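Choline dehydrogenase and related flavoproteins (Aspergillus oryzae, PDB 3Q9T) oxidises formate, as a formate oxidase of the glucose-methanol-choline oxidoreductase family that carries a bound 8-formyl-FAD cofactor. Local coordinates at residues 72-77 with 452-457; 366-371 with 459-464; 488-491 with 496-499. All coordinates share one frame; numbering follows the deposited sequence.

Contact 1: 72-77 with 452-457; sequences VRRDDY and ANDLDI
R74 reaches over to helix 454-473 and meets D454 end-on: NH1 and NH2 both point at the single oxygen OD1, with NH1 to OD1 at 2.7 Å and NH2 to OD1 at 3.0 Å. The two side chains cross at about a right angle, and the guanidinium and carboxylate planes are 33° apart. From the NH1 direction OD1 is met nearly along its C-O axis. Water 1 runs beside this grip, donating to D454 OD2 and accepting a weak bond from R74 NH2. On its other flank the same guanidinium holds D76 side-on, R74 NE to D76 OD1 at 2.8 Å and R74 NH2 to D76 OD2 at 3.0 Å, the latter bond almost straight. A bend at chi3 (48°) turns the group so that its edge can serve both acids. I457 comes in from the opposite direction and sets CD1 over the centre of one guanidinium face, 3.8 Å from R74 CZ. With both acids bound in or near its plane and a methyl on a face, the group has little freedom to rotate; NH1 also donates to F451 O. The backbone oxygen of R74 accepts from K68 of the second subunit. R74 and D76 belong to a tight beta-hairpin, with D75 and D76 in its type I turn, so this salt-bridge network fastens the hairpin formed by strands 67-74 and 77-81 to the first turn of helix 454-473.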
# COMPACT_ATOMS: atom_id res chain seq x y z
N VAL A 72 -6.81 2.49 3.72
CA VAL A 72 -7.16 3.89 3.63
C VAL A 72 -6.97 4.43 2.23
O VAL A 72 -6.04 4.04 1.53
CB VAL A 72 -6.48 4.76 4.74
CG1 VAL A 72 -5.45 3.97 5.51
CG2 VAL A 72 -5.91 6.03 4.17
N ARG A 73 -7.90 5.29 1.84
CA ARG A 73 -7.88 5.94 0.54
C ARG A 73 -8.28 7.39 0.73
O ARG A 73 -9.44 7.75 0.56
CB ARG A 73 -8.84 5.24 -0.43
CG ARG A 73 -8.76 5.78 -1.86
CD ARG A 73 -9.65 4.99 -2.81
NE ARG A 73 -9.05 3.71 -3.16
CZ ARG A 73 -9.74 2.64 -3.57
NH1 ARG A 73 -9.10 1.51 -3.87
NH2 ARG A 73 -11.07 2.70 -3.68
N ARG A 74 -7.32 8.21 1.15
CA ARG A 74 -7.48 9.64 1.30
C ARG A 74 -6.67 10.28 0.19
O ARG A 74 -5.84 9.61 -0.43
CB ARG A 74 -6.93 10.11 2.65
CG ARG A 74 -7.72 9.63 3.89
CD ARG A 74 -6.89 9.81 5.17
NE ARG A 74 -6.30 11.15 5.26
CZ ARG A 74 -6.90 12.20 5.81
NH1 ARG A 74 -8.11 12.09 6.35
NH2 ARG A 74 -6.27 13.36 5.85
N ASP A 75 -6.90 11.57 -0.07
CA ASP A 75 -6.08 12.29 -1.05
C ASP A 75 -4.60 12.36 -0.63
O ASP A 75 -3.71 12.31 -1.47
CB ASP A 75 -6.65 13.70 -1.31
CG ASP A 75 -7.83 13.69 -2.31
OD1 ASP A 75 -8.17 12.60 -2.82
OD2 ASP A 75 -8.42 14.78 -2.59
N ASP A 76 -4.32 12.50 0.67
CA ASP A 76 -2.94 12.59 1.13
C ASP A 76 -2.27 11.23 1.41
O ASP A 76 -1.09 11.18 1.72
CB ASP A 76 -2.82 13.48 2.38
CG ASP A 76 -3.59 12.93 3.61
OD1 ASP A 76 -4.23 11.86 3.52
OD2 ASP A 76 -3.55 13.61 4.67
N TYR A 77 -3.02 10.14 1.29
CA TYR A 77 -2.49 8.83 1.69
C TYR A 77 -3.37 7.66 1.22
O TYR A 77 -4.59 7.75 1.24
CB TYR A 77 -2.28 8.79 3.22
CG TYR A 77 -1.62 7.52 3.72
CD1 TYR A 77 -2.38 6.38 3.98
CD2 TYR A 77 -0.25 7.44 3.90
CE1 TYR A 77 -1.79 5.21 4.43
CE2 TYR A 77 0.36 6.26 4.36
CZ TYR A 77 -0.43 5.14 4.62
OH TYR A 77 0.12 3.95 5.06
N ALA A 452 -11.25 8.47 6.60
CA ALA A 452 -11.72 9.44 5.60
C ALA A 452 -11.94 10.80 6.27
O ALA A 452 -11.65 11.83 5.69
CB ALA A 452 -12.99 8.95 4.93
N ASN A 453 -12.44 10.78 7.50
CA ASN A 453 -12.65 12.01 8.26
C ASN A 453 -11.46 12.28 9.20
O ASN A 453 -11.05 11.39 9.95
CB ASN A 453 -13.97 11.91 9.06
CG ASN A 453 -14.37 13.23 9.71
OD1 ASN A 453 -13.53 13.97 10.23
ND2 ASN A 453 -15.67 13.53 9.69
N ASP A 454 -10.90 13.48 9.15
CA ASP A 454 -9.77 13.86 10.02
C ASP A 454 -10.03 13.70 11.53
O ASP A 454 -9.11 13.37 12.29
CB ASP A 454 -9.34 15.29 9.74
CG ASP A 454 -8.51 15.43 8.47
OD1 ASP A 454 -8.32 14.43 7.74
OD2 ASP A 454 -8.05 16.56 8.20
N LEU A 455 -11.26 13.95 11.96
CA LEU A 455 -11.60 13.77 13.39
C LEU A 455 -11.22 12.38 13.89
O LEU A 455 -10.78 12.24 15.02
CB LEU A 455 -13.09 13.99 13.64
CG LEU A 455 -13.64 15.24 14.32
CD1 LEU A 455 -14.58 14.83 15.48
CD2 LEU A 455 -12.57 16.23 14.79
N ASP A 456 -11.38 11.36 13.05
CA ASP A 456 -11.01 9.98 13.40
C ASP A 456 -9.52 9.88 13.67
O ASP A 456 -9.10 9.12 14.54
CB ASP A 456 -11.39 8.99 12.29
CG ASP A 456 -12.83 8.47 12.41
OD1 ASP A 456 -13.54 8.87 13.36
OD2 ASP A 456 -13.25 7.66 11.54
N ILE A 457 -8.72 10.60 12.90
CA ILE A 457 -7.27 10.60 13.11
C ILE A 457 -6.97 11.23 14.47
O ILE A 457 -6.16 10.73 15.24
CB ILE A 457 -6.52 11.39 11.99
CG1 ILE A 457 -6.74 10.74 10.62
CG2 ILE A 457 -5.04 11.51 12.32
CD1 ILE A 457 -6.04 11.47 9.46
O HOH W 1 -5.68 16.28 6.58

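Contact 2: 366-371 with 459-464; sequences EKDAEY and AMREGI
The carboxylate of D368 divides its work: OD1 meets the R461 guanidinium, while OD2 takes the backbone N of Y371, three residues on. R461 approaches end-on, NH1 to D368 OD1 at 3.1 Å and NH2 to the same OD1 in a weak bond of 3.4 Å. The oxygen lies at the guanidinium edge, in its plane, yet NH1 stands above the carboxylate plane, 36° out of it, so the two flat groups are tilted against each other rather than lying flush. Water 2 closes a ring beside the bridge, donating to D368 OD1 and accepting from R461 NH2 at 2.7 Å. D368 is the N-cap of helix 369-377: with CG anti to the backbone N (chi1 180°), OD2 is placed to take Y371 N at 2.8 Å through its anti lone pair. The ion pair therefore ties the start of one helix to the first half of another, helix 454-473. R461 folds at chi2 and chi3, which brings NH1 round to the next residue of its own helix, E462, whose OE2 it meets in an almost straight bond of 2.9 Å. NH1 thus has an acid from each segment as partner, and its positive charge probably eases the proximity of D368 OD1 and E462 OE2, 5.6 Å apart. The other carboxylate oxygen of E462, OE1, makes a salt bridge with R465 one turn further along the helix.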
# COMPACT_ATOMS: atom_id res chain seq x y z
N GLU A 366 -10.91 17.16 24.14
CA GLU A 366 -11.18 18.57 24.42
C GLU A 366 -9.96 19.45 24.25
O GLU A 366 -10.08 20.66 24.06
CB GLU A 366 -11.73 18.76 25.84
CG GLU A 366 -13.06 18.06 26.12
CD GLU A 366 -14.24 18.74 25.47
OE1 GLU A 366 -15.37 18.63 26.00
OE2 GLU A 366 -14.06 19.39 24.42
N LYS A 367 -8.78 18.85 24.31
CA LYS A 367 -7.55 19.60 24.16
C LYS A 367 -7.22 19.91 22.70
O LYS A 367 -6.28 20.64 22.42
CB LYS A 367 -6.38 18.84 24.80
CG LYS A 367 -6.46 18.72 26.32
CD LYS A 367 -5.20 18.09 26.88
CE LYS A 367 -5.39 17.66 28.32
NZ LYS A 367 -4.23 16.85 28.81
N ASP A 368 -7.99 19.35 21.76
CA ASP A 368 -7.69 19.59 20.36
C ASP A 368 -8.65 20.64 19.80
O ASP A 368 -9.87 20.45 19.83
CB ASP A 368 -7.79 18.29 19.56
CG ASP A 368 -7.50 18.48 18.08
OD1 ASP A 368 -6.34 18.25 17.68
OD2 ASP A 368 -8.44 18.86 17.34
N ALA A 369 -8.10 21.75 19.32
CA ALA A 369 -8.93 22.85 18.79
C ALA A 369 -9.93 22.37 17.74
O ALA A 369 -11.09 22.74 17.75
CB ALA A 369 -8.05 23.96 18.22
N GLU A 370 -9.46 21.54 16.81
CA GLU A 370 -10.34 20.98 15.80
C GLU A 370 -11.51 20.13 16.37
O GLU A 370 -12.66 20.31 15.96
CB GLU A 370 -9.55 20.22 14.73
CG GLU A 370 -10.43 19.75 13.58
CD GLU A 370 -9.67 19.00 12.50
OE1 GLU A 370 -10.29 18.12 11.85
OE2 GLU A 370 -8.46 19.29 12.29
N TYR A 371 -11.24 19.22 17.30
CA TYR A 371 -12.35 18.48 17.92
C TYR A 371 -13.34 19.43 18.59
O TYR A 371 -14.55 19.25 18.45
CB TYR A 371 -11.88 17.44 18.96
CG TYR A 371 -13.05 16.81 19.69
CD1 TYR A 371 -13.55 17.36 20.86
CD2 TYR A 371 -13.67 15.67 19.19
CE1 TYR A 371 -14.62 16.79 21.53
CE2 TYR A 371 -14.74 15.10 19.85
CZ TYR A 371 -15.21 15.66 21.01
OH TYR A 371 -16.28 15.09 21.66
N ALA A 459 -8.93 11.41 17.11
CA ALA A 459 -9.33 10.50 18.18
C ALA A 459 -8.33 9.35 18.32
O ALA A 459 -7.93 9.00 19.44
CB ALA A 459 -10.74 9.95 17.92
N MET A 460 -7.91 8.78 17.20
CA MET A 460 -6.97 7.66 17.25
C MET A 460 -5.67 8.09 17.88
O MET A 460 -5.12 7.39 18.74
CB MET A 460 -6.71 7.04 15.87
CG MET A 460 -5.70 5.90 15.93
SD MET A 460 -6.31 4.53 16.95
CE MET A 460 -7.27 3.60 15.71
N ARG A 461 -5.17 9.25 17.46
CA ARG A 461 -4.01 9.87 18.11
C ARG A 461 -4.21 9.95 19.63
O ARG A 461 -3.37 9.50 20.42
CB ARG A 461 -3.78 11.27 17.56
CG ARG A 461 -2.58 12.01 18.13
CD ARG A 461 -3.01 13.40 18.56
NE ARG A 461 -3.28 14.24 17.42
CZ ARG A 461 -4.05 15.32 17.43
NH1 ARG A 461 -4.68 15.72 18.54
NH2 ARG A 461 -4.19 16.01 16.30
N GLU A 462 -5.33 10.52 20.05
CA GLU A 462 -5.59 10.72 21.47
C GLU A 462 -5.81 9.43 22.26
O GLU A 462 -5.59 9.41 23.47
CB GLU A 462 -6.75 11.69 21.68
CG GLU A 462 -6.43 13.10 21.17
CD GLU A 462 -5.12 13.61 21.74
OE1 GLU A 462 -4.89 13.42 22.95
OE2 GLU A 462 -4.31 14.18 20.98
N GLY A 463 -6.23 8.35 21.59
CA GLY A 463 -6.40 7.08 22.26
C GLY A 463 -5.07 6.35 22.45
O GLY A 463 -4.90 5.58 23.38
N ILE A 464 -4.15 6.58 21.52
CA ILE A 464 -2.77 6.20 21.72
C ILE A 464 -2.20 7.00 22.91
O ILE A 464 -1.56 6.43 23.78
CB ILE A 464 -1.94 6.45 20.43
CG1 ILE A 464 -2.51 5.64 19.26
CG2 ILE A 464 -0.47 6.10 20.64
CD1 ILE A 464 -1.84 5.97 17.91
O HOH W 2 -5.19 18.23 15.09

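Contact 3: 488-491 with 496-499; sequences EMPL and EMHR
M497 is curled rather than extended: chi2 (-52°) and chi3 (-71°) bend in the same sense, and this folds its thioether back over the 488-491 loop. M489 leaves its backbone with CG anti to N (chi1 -174°), then also bends twice, so that the two methionines meet at about a right angle, M489 CG to M497 SD at 4.0 Å. P490 sits in the middle of the contact. P490 CG lies 3.5 Å from M497 SD, and P490 O 3.3 Å from M497 CG, so M497 crosses the proline obliquely, SD against its ring and CG against its carbonyl oxygen. The end of the thioether goes on to L491, whose CD1 meets M497 CE at 3.5 Å, tighter than usual for two carbons. E496, extended beyond CG, passes the proline at a slant and touches it mainly at two points: its CB is 3.5 Å and its OE2 3.4 Å from P490 CB. No hydrogen bond joins the segments, which are held by van der Waals contact, much of it at the M497 thioether. The loop keeps its shape through its own backbone: P490 is the centre of an inverse gamma turn, closed by L491 N to M489 O at 2.7 Å, which presents the ring to the helix. The loop leads from strand 481-485 into helix 494-504 and here doubles back against that helix near its start. L491 O is bonded to R465. Helix 454-473 lies behind, with I464 and Y468 packed on M489 and R461 on M497, so the two methionines lie where the loop meets both helices, and the M489 backbone amide, bonded to E484, ties the loop to strand 481-485.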
# COMPACT_ATOMS: atom_id res chain seq x y z
N GLU A 488 10.05 5.08 18.62
CA GLU A 488 9.20 5.86 19.51
C GLU A 488 7.96 6.37 18.80
O GLU A 488 8.05 6.86 17.67
CB GLU A 488 9.97 7.06 20.06
CG GLU A 488 11.23 6.72 20.82
CD GLU A 488 12.25 7.85 20.77
OE1 GLU A 488 12.16 8.79 21.60
OE2 GLU A 488 13.13 7.82 19.87
N MET A 489 6.83 6.27 19.48
CA MET A 489 5.58 6.84 19.01
C MET A 489 5.70 8.36 19.11
O MET A 489 5.96 8.89 20.19
CB MET A 489 4.39 6.31 19.84
CG MET A 489 3.01 6.75 19.34
SD MET A 489 2.53 5.95 17.78
CE MET A 489 2.27 4.30 18.40
N PRO A 490 5.54 9.07 17.99
CA PRO A 490 5.84 10.51 17.93
C PRO A 490 4.76 11.37 18.59
O PRO A 490 4.28 12.33 17.98
CB PRO A 490 5.88 10.78 16.43
CG PRO A 490 4.90 9.78 15.85
CD PRO A 490 5.10 8.54 16.68
N LEU A 491 4.38 11.03 19.81
CA LEU A 491 3.28 11.73 20.48
C LEU A 491 3.53 13.22 20.66
O LEU A 491 2.60 13.96 21.00
CB LEU A 491 3.00 11.13 21.86
CG LEU A 491 1.97 10.01 22.04
CD1 LEU A 491 0.78 10.12 21.07
CD2 LEU A 491 2.66 8.68 21.92
N GLU A 496 3.42 14.50 13.11
CA GLU A 496 3.96 13.17 12.95
C GLU A 496 2.93 12.11 13.29
O GLU A 496 2.88 11.05 12.66
CB GLU A 496 5.23 12.98 13.78
CG GLU A 496 6.43 13.80 13.28
CD GLU A 496 7.67 13.58 14.14
OE1 GLU A 496 8.27 14.59 14.57
OE2 GLU A 496 8.04 12.41 14.39
N MET A 497 2.09 12.39 14.28
CA MET A 497 1.10 11.42 14.73
C MET A 497 0.12 11.15 13.60
O MET A 497 -0.40 10.05 13.46
CB MET A 497 0.37 11.90 15.98
CG MET A 497 1.16 11.70 17.26
SD MET A 497 1.75 10.00 17.44
CE MET A 497 0.16 9.18 17.77
N HIS A 498 -0.13 12.19 12.79
CA HIS A 498 -1.02 12.11 11.65
C HIS A 498 -0.53 11.04 10.66
O HIS A 498 -1.30 10.22 10.17
CB HIS A 498 -1.11 13.48 10.98
CG HIS A 498 -2.04 13.52 9.81
ND1 HIS A 498 -3.22 14.23 9.81
CD2 HIS A 498 -1.96 12.93 8.59
CE1 HIS A 498 -3.82 14.08 8.65
NE2 HIS A 498 -3.08 13.30 7.89
N ARG A 499 0.77 11.07 10.39
CA ARG A 499 1.41 10.11 9.51
C ARG A 499 1.49 8.73 10.16
O ARG A 499 1.21 7.71 9.53
CB ARG A 499 2.82 10.60 9.15
CG ARG A 499 3.66 9.59 8.39
CD ARG A 499 3.29 9.52 6.92
NE ARG A 499 4.04 8.49 6.21
CZ ARG A 499 3.97 8.27 4.90
NH1 ARG A 499 3.18 9.02 4.15
NH2 ARG A 499 4.68 7.30 4.35

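How the contacts relate
Helix 454-473 gives its first turn to contact 1 and the following turns to contact 2, and the two centres lie about 15 Å apart, joined where D454 CB packs at 3.7 Å from E370 OE1. Contact 3 lies about 13 Å from contact 2, centre to centre, and meets it through R461 CG and M497 CB, 3.6 Å apart. Its centre is also about 15 Å from that of contact 1; there H498 bridges, with NE2 in a probable hydrogen bond to D76 OD2 at 3.3 Å and CE1 3.5 Å from I457 CD1. All three lie on one side of the chain's centre, away from the annotated FAD-binding residues, and contacts 1 and 3 also touch the second subunit.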